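Local coordinates for Two-component system sensor histidine kinase (Bacteroides thetaiotaomicron, PDB 3OTT), which probably senses saccharides through an extracellular region of two propellers and a beta-sandwich, held in this chain, and relays the signal by histidine phosphorylation to its own DNA-binding part, at residues B[207-213]-B[232-237]; B[491-495]-B[507-513]; B[534-538]-B[550-554]. One frame throughout, in Å; residues are numbered along the deposited sequence.

In the fold
The three contacts sample both seven-bladed propellers of the extracellular domain. Contact 1 lies in the first, where it joins two successive blades; contacts 2 and 3 lie in adjacent blades of the second, their centres about 15 Å apart, and touch where Leu-513 meets Phe-534. The centre of contact 1 is about 65 Å from that of contact 2 and about 53 Å from that of contact 3. Contacts 1 and 3 are largely buried, whereas contact 2 is partly exposed. Their chemistry follows: aliphatic packing on a glycine beside two backbone bonds in contact 1, a lysine amine gripped by oxygens in contact 2, and phenylalanine rings against a glycine turn in contact 3.

Contact 1 of 3, residues B[207-213]-B[232-237]; sequences IGTEGYL and NSIKSL
Thr-209 and Gly-211, at the corner between strands 204-209 and 212-217 of one propeller blade, meet Ile-234 and Asn-232 on the first strand of the next, making this an interblade contact. Ile-234 N gives Thr-209 O a nearly straight bond of 3.0 Å, although the donor stands well above the carbonyl plane; Gly-211 N reaches Asn-232 O through a weaker, bent one. Between these two bonds Glu-210 and Ser-233 form an antiparallel non-hydrogen-bonded pair with CA atoms 4.0 Å apart. The two strands diverge beyond it, their short axes running at 135°. Ile-234 fills the angle: its CB sits 3.6 Å from CA of Gly-208, which has no side chain to hold it off. With CG1 anti to the carbonyl carbon (chi1 -58°), that branch comes within 3.9 Å of Tyr-212 O. The same oxygen accepts both Thr-209 N and, at 2.9 Å, Thr-209 OG1, which ties the corner together. Further along, Leu-213 and Leu-237 pass alongside in opposing directions, CD1 of Leu-213 touching CD2 of Leu-237 at 3.8 Å. Ser-233 OG turns to Asp-250 within its own blade. Ile-234 also packs on Ala-247 and Thr-249 of strand 245-249, while Leu-237 rests on Ser-195 and Leu-197 of strand 193-199, so that strand 232-239 is held by both blades.

Contact 2 of 3, residues B[491-495]-B[507-513]; sequences NNKGI and KLFADEL
Asn-492 begins the contact by offering OD1 to the amine of Lys-507, at 3.1 Å from NZ. Its CG lies anti to the backbone N (chi1 -153°), which leans the amide toward the next peptide, where OD1 also accepts Lys-493 N; two donors thus hold this oxygen. Lys-493 contributes its backbone: its O receives Lys-507 NZ at 2.9 Å, in the carbonyl plane. The Lys-507 chain bends at its last two torsions to curl round this oxygen, and Ser-470 OG is a further partner of the amine, so several oxygens surround the charge and probably stabilise it. Next, Gly-494 N donates to Leu-513 O at 2.9 Å. Having no side chain, Gly-494 lies tight against the turn, its CA 3.8 Å from Ala-510 CA and 3.3 Å from Leu-508 O. The turn itself is closed by a bond from Leu-513 N to Phe-509 O. Ile-495 then enters strand 495-499 and forms an antiparallel hydrogen-bonded pair with Leu-508: Ile-495 N donates to Leu-508 O at 3.1 Å, and Leu-508 N returns a straighter bond to Ile-495 O at 2.9 Å. Ile-495 CG1 meets the edge of the Phe-509 ring. These elements belong to the outer half of blade 474-508 and its exit. Ile-495 rests on Trp-486 of strand 485-489; Ile-495 and Leu-513 pack against strands 530-534 and 537-542 of the following blade, Phe-509 against the latter.

Contact 3 of 3, residues B[534-538]-B[550-554]; sequences FHGGV and SISFG
Gly-537 and Val-538 run antiparallel to Ser-552 and Ile-551, the first a non-hydrogen-bonded pair (Gly-537 with Ser-552) and the second a hydrogen-bonded one in which Ile-551 N meets Val-538 O at 3.0 Å, nearly along the C=O axis. Past the strand end Phe-553 N bonds to Gly-536 O at 3.2 Å, the donor lying well above the carbonyl plane. The Phe-553 ring folds back over the glycines, its CG set between the backbone N and the carbonyl carbon (chi1 55°). One face covers Gly-536 C and Gly-537 N, and CE2 comes within 3.5 Å of Gly-537 CA; Val-538 CG1 instead approaches the ring edge, 3.8 Å from the same CE2. Here the two outer strands of blade 519-552 form a hairpin, entered through a type II beta turn from Phe-534 to Gly-537. Putting an alanine in place of Phe-553 would probably leave the Gly-536 to Gly-537 peptide without its cover and open a gap beside Val-538 CG1. The other Val-538 branch, CG2, lies 3.8 Å from CG1 of Ile-551, the two side chains running abreast. At the start of the turn, Phe-534 takes Gly-537 O over the centre of one ring face. Its edge meets the partner strand: CZ stands 3.6 Å from Ser-550 OG, near the ring plane. Phe-553 also meets the ring of Trp-580 in the next blade, and Val-538 packs on Ile-561 and Met-564 of strand 561-567.

Contact 1 of 3, residues B[207-213]-B[232-237]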
ATOM      1  N   ILE B 207       8.203 -15.200  23.464  1.00 13.14           N
ATOM      2  CA  ILE B 207       9.524 -15.282  24.104  1.00 13.89           C
ATOM      3  C   ILE B 207       9.821 -16.727  24.515  1.00 14.76           C
ATOM      4  O   ILE B 207       9.144 -17.307  25.338  1.00 15.08           O
ATOM      5  CB  ILE B 207       9.575 -14.398  25.377  1.00 14.73           C
ATOM      6  CG1 ILE B 207       9.110 -12.958  25.038  1.00 13.66           C
ATOM      7  CG2 ILE B 207      11.014 -14.338  25.899  1.00 13.42           C
ATOM      8  CD1 ILE B 207       8.483 -12.244  26.200  1.00 15.88           C
ATOM      9  N   GLY B 208      10.775 -17.351  23.857  1.00 16.13           N
ATOM     10  CA  GLY B 208      11.137 -18.732  24.177  1.00 15.76           C
ATOM     11  C   GLY B 208      12.426 -18.776  24.975  1.00 16.83           C
ATOM     12  O   GLY B 208      13.427 -18.148  24.633  1.00 16.93           O
ATOM     13  N   THR B 209      12.378 -19.533  26.047  1.00 17.64           N
ATOM     14  CA  THR B 209      13.425 -19.659  27.011  1.00 18.90           C
ATOM     15  C   THR B 209      13.633 -21.150  27.311  1.00 20.16           C
ATOM     16  O   THR B 209      12.939 -22.024  26.782  1.00 20.95           O
ATOM     17  CB  THR B 209      13.036 -18.947  28.354  1.00 19.73           C
ATOM     18  OG1 THR B 209      11.938 -19.638  28.973  1.00 22.97           O
ATOM     19  CG2 THR B 209      12.649 -17.465  28.172  1.00 17.86           C
ATOM     20  N   GLU B 210      14.590 -21.446  28.166  1.00 21.33           N
ATOM     21  CA  GLU B 210      14.641 -22.732  28.785  1.00 23.31           C
ATOM     22  C   GLU B 210      13.500 -22.812  29.765  1.00 23.18           C
ATOM     23  O   GLU B 210      13.480 -22.103  30.773  1.00 23.97           O
ATOM     24  CB  GLU B 210      15.970 -22.926  29.537  1.00 25.65           C
ATOM     25  CG  GLU B 210      16.048 -24.269  30.311  1.00 34.55           C
ATOM     26  CD  GLU B 210      17.501 -24.857  30.484  1.00 47.28           C
ATOM     27  OE1 GLU B 210      18.465 -24.368  29.808  1.00 49.28           O
ATOM     28  OE2 GLU B 210      17.661 -25.844  31.290  1.00 49.81           O
ATOM     29  N   GLY B 211      12.537 -23.672  29.467  1.00 22.55           N
ATOM     30  CA  GLY B 211      11.496 -24.026  30.418  1.00 22.83           C
ATOM     31  C   GLY B 211      10.118 -23.405  30.197  1.00 21.49           C
ATOM     32  O   GLY B 211       9.143 -23.866  30.770  1.00 22.97           O
ATOM     33  N   TYR B 212      10.025 -22.355  29.401  1.00 18.51           N
ATOM     34  CA  TYR B 212       8.793 -21.601  29.313  1.00 16.63           C
ATOM     35  C   TYR B 212       8.712 -20.969  27.966  1.00 15.53           C
ATOM     36  O   TYR B 212       9.736 -20.634  27.364  1.00 14.72           O
ATOM     37  CB  TYR B 212       8.813 -20.442  30.306  1.00 17.28           C
ATOM     38  CG  TYR B 212       8.837 -20.837  31.740  1.00 19.16           C
ATOM     39  CD1 TYR B 212      10.041 -21.011  32.412  1.00 19.17           C
ATOM     40  CD2 TYR B 212       7.634 -21.037  32.439  1.00 19.74           C
ATOM     41  CE1 TYR B 212      10.065 -21.393  33.767  1.00 21.07           C
ATOM     42  CE2 TYR B 212       7.653 -21.379  33.801  1.00 24.22           C
ATOM     43  CZ  TYR B 212       8.857 -21.577  34.446  1.00 22.21           C
ATOM     44  OH  TYR B 212       8.841 -21.888  35.798  1.00 26.90           O
ATOM     45  N   LEU B 213       7.480 -20.760  27.551  1.00 12.88           N
ATOM     46  CA  LEU B 213       7.104 -19.929  26.453  1.00 12.80           C
ATOM     47  C   LEU B 213       6.205 -18.764  27.053  1.00 12.84           C
ATOM     48  O   LEU B 213       5.193 -19.049  27.736  1.00 13.26           O
ATOM     49  CB  LEU B 213       6.245 -20.758  25.499  1.00 12.24           C
ATOM     50  CG  LEU B 213       5.781 -20.063  24.219  1.00 13.05           C
ATOM     51  CD1 LEU B 213       6.970 -19.440  23.438  1.00 12.10           C
ATOM     52  CD2 LEU B 213       4.959 -21.021  23.341  1.00 12.96           C
ATOM     53  N   ASN B 232      12.896 -28.817  28.771  1.00 30.93           N
ATOM     54  CA  ASN B 232      12.838 -28.567  27.323  1.00 30.37           C
ATOM     55  C   ASN B 232      13.177 -27.091  27.134  1.00 29.01           C
ATOM     56  O   ASN B 232      13.013 -26.309  28.050  1.00 30.28           O
ATOM     57  CB  ASN B 232      11.457 -28.932  26.775  1.00 30.55           C
ATOM     58  CG  ASN B 232      11.472 -29.354  25.268  1.00 35.21           C
ATOM     59  OD1 ASN B 232      12.506 -29.244  24.545  1.00 36.49           O
ATOM     60  ND2 ASN B 232      10.303 -29.834  24.791  1.00 35.57           N
ATOM     61  N   SER B 233      13.758 -26.702  26.026  1.00 27.35           N
ATOM     62  CA  SER B 233      13.948 -25.278  25.786  1.00 26.39           C
ATOM     63  C   SER B 233      13.376 -24.942  24.430  1.00 25.07           C
ATOM     64  O   SER B 233      13.381 -25.765  23.517  1.00 24.15           O
ATOM     65  CB  SER B 233      15.415 -24.891  25.821  1.00 26.44           C
ATOM     66  OG  SER B 233      16.123 -25.795  25.018  1.00 28.82           O
ATOM     67  N   ILE B 234      12.840 -23.740  24.320  1.00 24.25           N
ATOM     68  CA  ILE B 234      12.358 -23.268  23.077  1.00 23.82           C
ATOM     69  C   ILE B 234      13.517 -22.644  22.330  1.00 23.59           C
ATOM     70  O   ILE B 234      14.132 -21.691  22.824  1.00 25.63           O
ATOM     71  CB  ILE B 234      11.293 -22.231  23.269  1.00 23.71           C
ATOM     72  CG1 ILE B 234      10.139 -22.799  24.089  1.00 23.85           C
ATOM     73  CG2 ILE B 234      10.767 -21.726  21.892  1.00 23.30           C
ATOM     74  CD1 ILE B 234       9.217 -23.545  23.320  1.00 23.04           C
ATOM     75  N   LYS B 235      13.811 -23.169  21.146  1.00 22.46           N
ATOM     76  CA  LYS B 235      14.942 -22.696  20.320  1.00 20.88           C
ATOM     77  C   LYS B 235      14.529 -21.807  19.154  1.00 19.92           C
ATOM     78  O   LYS B 235      15.330 -21.029  18.634  1.00 20.10           O
ATOM     79  CB  LYS B 235      15.704 -23.895  19.753  1.00 21.12           C
ATOM     80  CG  LYS B 235      16.042 -24.920  20.793  1.00 24.11           C
ATOM     81  CD  LYS B 235      17.199 -25.826  20.369  1.00 28.78           C
ATOM     82  CE  LYS B 235      17.965 -26.404  21.592  1.00 35.08           C
ATOM     83  NZ  LYS B 235      18.320 -25.389  22.700  1.00 37.73           N
ATOM     84  N   SER B 236      13.299 -21.943  18.688  1.00 17.98           N
ATOM     85  CA  SER B 236      12.907 -21.196  17.494  1.00 17.71           C
ATOM     86  C   SER B 236      11.408 -21.018  17.448  1.00 16.50           C
ATOM     87  O   SER B 236      10.682 -21.816  18.002  1.00 16.84           O
ATOM     88  CB  SER B 236      13.361 -21.973  16.240  1.00 16.67           C
ATOM     89  OG  SER B 236      12.983 -23.360  16.379  1.00 20.53           O
ATOM     90  N   LEU B 237      10.939 -20.000  16.744  1.00 15.98           N
ATOM     91  CA  LEU B 237       9.500 -19.642  16.777  1.00 15.21           C
ATOM     92  C   LEU B 237       9.204 -19.119  15.394  1.00 14.86           C
ATOM     93  O   LEU B 237      10.045 -18.433  14.832  1.00 15.69           O
ATOM     94  CB  LEU B 237       9.206 -18.538  17.804  1.00 13.37           C
ATOM     95  CG  LEU B 237       9.515 -18.780  19.303  1.00 15.58           C
ATOM     96  CD1 LEU B 237       9.569 -17.504  20.208  1.00 11.99           C
ATOM     97  CD2 LEU B 237       8.479 -19.793  19.932  1.00 12.87           C
TER

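Contact 2 of 3, residues B[491-495]-B[507-513]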
ATOM      1  N   ASN B 491     -37.371  -8.714  -6.060  1.00 28.32           N
ATOM      2  CA  ASN B 491     -38.458  -9.062  -5.076  1.00 30.68           C
ATOM      3  C   ASN B 491     -39.887  -9.075  -5.668  1.00 29.93           C
ATOM      4  O   ASN B 491     -40.762  -8.315  -5.286  1.00 30.34           O
ATOM      5  CB  ASN B 491     -38.370  -8.234  -3.763  1.00 31.72           C
ATOM      6  CG  ASN B 491     -39.183  -8.881  -2.593  1.00 37.18           C
ATOM      7  OD1 ASN B 491     -39.162 -10.119  -2.406  1.00 42.22           O
ATOM      8  ND2 ASN B 491     -39.923  -8.051  -1.837  1.00 37.52           N
ATOM      9  N   ASN B 492     -40.073  -9.975  -6.629  1.00 29.30           N
ATOM     10  CA  ASN B 492     -41.291 -10.118  -7.426  1.00 28.35           C
ATOM     11  C   ASN B 492     -41.697 -11.604  -7.413  1.00 27.51           C
ATOM     12  O   ASN B 492     -41.130 -12.395  -6.661  1.00 28.48           O
ATOM     13  CB  ASN B 492     -40.990  -9.683  -8.868  1.00 27.68           C
ATOM     14  CG  ASN B 492     -42.239  -9.157  -9.612  1.00 28.60           C
ATOM     15  OD1 ASN B 492     -43.097  -9.925 -10.042  1.00 27.07           O
ATOM     16  ND2 ASN B 492     -42.316  -7.846  -9.769  1.00 26.44           N
ATOM     17  N   LYS B 493     -42.627 -11.991  -8.265  1.00 25.91           N
ATOM     18  CA  LYS B 493     -43.101 -13.386  -8.304  1.00 25.33           C
ATOM     19  C   LYS B 493     -42.911 -13.895  -9.738  1.00 23.42           C
ATOM     20  O   LYS B 493     -43.347 -13.256 -10.675  1.00 22.18           O
ATOM     21  CB  LYS B 493     -44.605 -13.475  -7.879  1.00 26.18           C
ATOM     22  CG  LYS B 493     -44.962 -12.693  -6.557  1.00 29.36           C
ATOM     23  CD  LYS B 493     -46.334 -13.044  -5.867  1.00 35.66           C
ATOM     24  CE  LYS B 493     -47.584 -12.640  -6.695  1.00 41.70           C
ATOM     25  NZ  LYS B 493     -48.423 -11.462  -6.136  1.00 45.02           N
ATOM     26  N   GLY B 494     -42.268 -15.032  -9.907  1.00 22.16           N
ATOM     27  CA  GLY B 494     -42.058 -15.574 -11.224  1.00 22.79           C
ATOM     28  C   GLY B 494     -40.967 -14.787 -11.969  1.00 22.42           C
ATOM     29  O   GLY B 494     -40.220 -13.982 -11.362  1.00 22.14           O
ATOM     30  N   ILE B 495     -40.885 -15.025 -13.270  1.00 21.80           N
ATOM     31  CA  ILE B 495     -40.009 -14.272 -14.195  1.00 21.60           C
ATOM     32  C   ILE B 495     -40.817 -13.928 -15.453  1.00 21.56           C
ATOM     33  O   ILE B 495     -41.777 -14.604 -15.811  1.00 21.83           O
ATOM     34  CB  ILE B 495     -38.642 -15.043 -14.548  1.00 22.10           C
ATOM     35  CG1 ILE B 495     -38.924 -16.387 -15.180  1.00 22.37           C
ATOM     36  CG2 ILE B 495     -37.690 -15.224 -13.289  1.00 20.95           C
ATOM     37  CD1 ILE B 495     -37.629 -17.119 -15.643  1.00 27.59           C
ATOM     38  N   LYS B 507     -45.940 -13.563 -17.716  1.00 22.32           N
ATOM     39  CA  LYS B 507     -45.378 -13.849 -16.405  1.00 21.52           C
ATOM     40  C   LYS B 507     -45.442 -15.320 -16.193  1.00 20.92           C
ATOM     41  O   LYS B 507     -46.537 -15.831 -16.156  1.00 22.00           O
ATOM     42  CB  LYS B 507     -46.193 -13.176 -15.292  1.00 21.33           C
ATOM     43  CG  LYS B 507     -45.730 -13.555 -13.873  1.00 21.90           C
ATOM     44  CD  LYS B 507     -46.626 -12.911 -12.778  1.00 29.60           C
ATOM     45  CE  LYS B 507     -46.300 -11.451 -12.532  1.00 28.59           C
ATOM     46  NZ  LYS B 507     -44.889 -11.320 -12.100  1.00 30.06           N
ATOM     47  N   LEU B 508     -44.298 -15.997 -16.009  1.00 19.74           N
ATOM     48  CA  LEU B 508     -44.289 -17.452 -15.843  1.00 19.15           C
ATOM     49  C   LEU B 508     -43.689 -17.966 -14.503  1.00 18.66           C
ATOM     50  O   LEU B 508     -42.898 -17.293 -13.890  1.00 15.87           O
ATOM     51  CB  LEU B 508     -43.554 -18.104 -17.010  1.00 20.07           C
ATOM     52  CG  LEU B 508     -44.238 -18.064 -18.395  1.00 22.37           C
ATOM     53  CD1 LEU B 508     -43.142 -18.324 -19.401  1.00 18.76           C
ATOM     54  CD2 LEU B 508     -45.405 -19.065 -18.520  1.00 22.47           C
ATOM     55  N   PHE B 509     -44.123 -19.154 -14.059  1.00 18.85           N
ATOM     56  CA  PHE B 509     -43.621 -19.800 -12.837  1.00 19.57           C
ATOM     57  C   PHE B 509     -43.902 -19.008 -11.558  1.00 19.98           C
ATOM     58  O   PHE B 509     -43.191 -19.161 -10.569  1.00 20.76           O
ATOM     59  CB  PHE B 509     -42.115 -20.192 -13.015  1.00 19.81           C
ATOM     60  CG  PHE B 509     -41.835 -20.850 -14.369  1.00 23.11           C
ATOM     61  CD1 PHE B 509     -42.429 -22.061 -14.701  1.00 23.41           C
ATOM     62  CD2 PHE B 509     -41.069 -20.194 -15.355  1.00 24.45           C
ATOM     63  CE1 PHE B 509     -42.198 -22.655 -15.973  1.00 27.17           C
ATOM     64  CE2 PHE B 509     -40.822 -20.782 -16.601  1.00 24.05           C
ATOM     65  CZ  PHE B 509     -41.403 -21.995 -16.918  1.00 28.16           C
ATOM     66  N   ALA B 510     -44.925 -18.151 -11.580  1.00 19.47           N
ATOM     67  CA  ALA B 510     -45.306 -17.397 -10.394  1.00 21.34           C
ATOM     68  C   ALA B 510     -45.986 -18.301  -9.357  1.00 22.58           C
ATOM     69  O   ALA B 510     -46.124 -17.926  -8.201  1.00 24.31           O
ATOM     70  CB  ALA B 510     -46.241 -16.167 -10.764  1.00 19.00           C
ATOM     71  N   ASP B 511     -46.416 -19.473  -9.786  1.00 24.40           N
ATOM     72  CA  ASP B 511     -47.081 -20.397  -8.892  1.00 27.19           C
ATOM     73  C   ASP B 511     -46.112 -20.939  -7.819  1.00 26.89           C
ATOM     74  O   ASP B 511     -46.479 -21.079  -6.664  1.00 28.37           O
ATOM     75  CB  ASP B 511     -47.809 -21.503  -9.695  1.00 28.07           C
ATOM     76  CG  ASP B 511     -46.858 -22.364 -10.560  1.00 32.49           C
ATOM     77  OD1 ASP B 511     -45.672 -21.971 -10.817  1.00 34.57           O
ATOM     78  OD2 ASP B 511     -47.317 -23.454 -10.997  1.00 36.50           O
ATOM     79  N   GLU B 512     -44.858 -21.166  -8.199  1.00 26.25           N
ATOM     80  CA  GLU B 512     -43.839 -21.658  -7.300  1.00 25.99           C
ATOM     81  C   GLU B 512     -42.847 -20.569  -6.874  1.00 24.98           C
ATOM     82  O   GLU B 512     -42.484 -20.476  -5.695  1.00 25.39           O
ATOM     83  CB  GLU B 512     -43.098 -22.816  -8.000  1.00 26.82           C
ATOM     84  CG  GLU B 512     -42.174 -23.593  -7.080  1.00 31.48           C
ATOM     85  CD  GLU B 512     -41.716 -24.962  -7.643  1.00 38.41           C
ATOM     86  OE1 GLU B 512     -42.280 -25.454  -8.666  1.00 39.74           O
ATOM     87  OE2 GLU B 512     -40.782 -25.539  -7.025  1.00 41.48           O
ATOM     88  N   LEU B 513     -42.386 -19.736  -7.818  1.00 23.49           N
ATOM     89  CA  LEU B 513     -41.382 -18.748  -7.483  1.00 23.39           C
ATOM     90  C   LEU B 513     -41.962 -17.518  -6.773  1.00 24.04           C
ATOM     91  O   LEU B 513     -42.098 -16.466  -7.364  1.00 24.26           O
ATOM     92  CB  LEU B 513     -40.646 -18.352  -8.727  1.00 23.17           C
ATOM     93  CG  LEU B 513     -39.739 -19.377  -9.413  1.00 24.88           C
ATOM     94  CD1 LEU B 513     -39.303 -18.717 -10.740  1.00 27.13           C
ATOM     95  CD2 LEU B 513     -38.544 -19.696  -8.583  1.00 23.19           C
TER

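Contact 3 of 3, residues B[534-538]-B[550-554]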
ATOM      1  N   PHE B 534     -33.085 -18.931  -6.066  1.00 21.93           N
ATOM      2  CA  PHE B 534     -33.860 -18.389  -4.984  1.00 22.99           C
ATOM      3  C   PHE B 534     -33.241 -18.848  -3.654  1.00 25.37           C
ATOM      4  O   PHE B 534     -32.257 -19.637  -3.617  1.00 25.83           O
ATOM      5  CB  PHE B 534     -35.343 -18.820  -5.089  1.00 23.08           C
ATOM      6  CG  PHE B 534     -35.557 -20.311  -5.265  1.00 21.64           C
ATOM      7  CD1 PHE B 534     -35.640 -21.155  -4.162  1.00 23.61           C
ATOM      8  CD2 PHE B 534     -35.731 -20.861  -6.537  1.00 19.46           C
ATOM      9  CE1 PHE B 534     -35.864 -22.536  -4.308  1.00 21.83           C
ATOM     10  CE2 PHE B 534     -35.977 -22.249  -6.707  1.00 18.60           C
ATOM     11  CZ  PHE B 534     -36.017 -23.078  -5.598  1.00 20.40           C
ATOM     12  N   HIS B 535     -33.832 -18.376  -2.567  1.00 26.30           N
ATOM     13  CA  HIS B 535     -33.380 -18.731  -1.230  1.00 27.86           C
ATOM     14  C   HIS B 535     -33.391 -20.221  -1.001  1.00 27.53           C
ATOM     15  O   HIS B 535     -34.449 -20.801  -0.841  1.00 28.50           O
ATOM     16  CB  HIS B 535     -34.175 -17.968  -0.132  1.00 28.12           C
ATOM     17  CG  HIS B 535     -33.655 -16.586   0.101  1.00 34.08           C
ATOM     18  ND1 HIS B 535     -33.701 -15.600  -0.873  1.00 40.24           N
ATOM     19  CD2 HIS B 535     -33.021 -16.035   1.163  1.00 39.40           C
ATOM     20  CE1 HIS B 535     -33.141 -14.496  -0.409  1.00 43.27           C
ATOM     21  NE2 HIS B 535     -32.735 -14.729   0.832  1.00 43.88           N
ATOM     22  N   GLY B 536     -32.188 -20.806  -0.955  1.00 26.84           N
ATOM     23  CA  GLY B 536     -31.992 -22.204  -0.627  1.00 26.81           C
ATOM     24  C   GLY B 536     -32.427 -23.214  -1.670  1.00 26.60           C
ATOM     25  O   GLY B 536     -32.888 -24.315  -1.320  1.00 28.71           O
ATOM     26  N   GLY B 537     -32.291 -22.850  -2.937  1.00 24.59           N
ATOM     27  CA  GLY B 537     -32.553 -23.756  -4.039  1.00 23.99           C
ATOM     28  C   GLY B 537     -32.454 -23.089  -5.413  1.00 23.10           C
ATOM     29  O   GLY B 537     -32.255 -21.840  -5.541  1.00 20.68           O
ATOM     30  N   VAL B 538     -32.514 -23.930  -6.445  1.00 22.12           N
ATOM     31  CA  VAL B 538     -32.532 -23.424  -7.814  1.00 21.48           C
ATOM     32  C   VAL B 538     -33.612 -24.150  -8.601  1.00 21.10           C
ATOM     33  O   VAL B 538     -34.059 -25.202  -8.213  1.00 21.53           O
ATOM     34  CB  VAL B 538     -31.151 -23.621  -8.576  1.00 20.91           C
ATOM     35  CG1 VAL B 538     -29.996 -23.083  -7.782  1.00 20.53           C
ATOM     36  CG2 VAL B 538     -30.925 -25.087  -8.890  1.00 20.97           C
ATOM     37  N   SER B 550     -37.065 -28.410  -9.985  1.00 29.36           N
ATOM     38  CA  SER B 550     -36.619 -27.566  -8.929  1.00 30.45           C
ATOM     39  C   SER B 550     -36.018 -28.410  -7.829  1.00 31.03           C
ATOM     40  O   SER B 550     -36.458 -29.524  -7.606  1.00 31.07           O
ATOM     41  CB  SER B 550     -37.852 -26.804  -8.413  1.00 31.00           C
ATOM     42  OG  SER B 550     -37.381 -25.797  -7.593  1.00 34.79           O
ATOM     43  N   ILE B 551     -34.984 -27.898  -7.164  1.00 31.85           N
ATOM     44  CA  ILE B 551     -34.385 -28.596  -6.021  1.00 32.57           C
ATOM     45  C   ILE B 551     -34.104 -27.606  -4.920  1.00 33.12           C
ATOM     46  O   ILE B 551     -34.024 -26.409  -5.151  1.00 32.24           O
ATOM     47  CB  ILE B 551     -33.019 -29.261  -6.359  1.00 33.16           C
ATOM     48  CG1 ILE B 551     -32.115 -28.267  -7.077  1.00 32.02           C
ATOM     49  CG2 ILE B 551     -33.207 -30.562  -7.150  1.00 33.61           C
ATOM     50  CD1 ILE B 551     -30.685 -28.453  -6.783  1.00 32.07           C
ATOM     51  N   SER B 552     -33.938 -28.107  -3.711  1.00 34.92           N
ATOM     52  CA  SER B 552     -33.483 -27.255  -2.627  1.00 36.22           C
ATOM     53  C   SER B 552     -32.236 -27.901  -2.114  1.00 36.91           C
ATOM     54  O   SER B 552     -32.074 -29.105  -2.187  1.00 37.34           O
ATOM     55  CB  SER B 552     -34.537 -27.127  -1.523  1.00 36.47           C
ATOM     56  OG  SER B 552     -34.638 -28.343  -0.825  1.00 39.93           O
ATOM     57  N   PHE B 553     -31.323 -27.103  -1.617  1.00 38.01           N
ATOM     58  CA  PHE B 553     -30.078 -27.682  -1.236  1.00 40.94           C
ATOM     59  C   PHE B 553     -29.627 -27.090   0.066  1.00 44.04           C
ATOM     60  O   PHE B 553     -29.795 -25.895   0.319  1.00 43.36           O
ATOM     61  CB  PHE B 553     -29.018 -27.504  -2.336  1.00 39.29           C
ATOM     62  CG  PHE B 553     -28.818 -26.090  -2.755  1.00 36.25           C
ATOM     63  CD1 PHE B 553     -28.128 -25.190  -1.930  1.00 34.16           C
ATOM     64  CD2 PHE B 553     -29.318 -25.643  -3.960  1.00 33.41           C
ATOM     65  CE1 PHE B 553     -27.950 -23.870  -2.292  1.00 31.67           C
ATOM     66  CE2 PHE B 553     -29.130 -24.317  -4.336  1.00 31.92           C
ATOM     67  CZ  PHE B 553     -28.444 -23.427  -3.493  1.00 30.75           C
ATOM     68  N   GLY B 554     -29.089 -27.967   0.898  1.00 48.56           N
ATOM     69  CA  GLY B 554     -28.393 -27.581   2.117  1.00 53.30           C
ATOM     70  C   GLY B 554     -29.281 -27.216   3.275  1.00 56.64           C
ATOM     71  O   GLY B 554     -30.360 -27.788   3.475  1.00 57.13           O
TER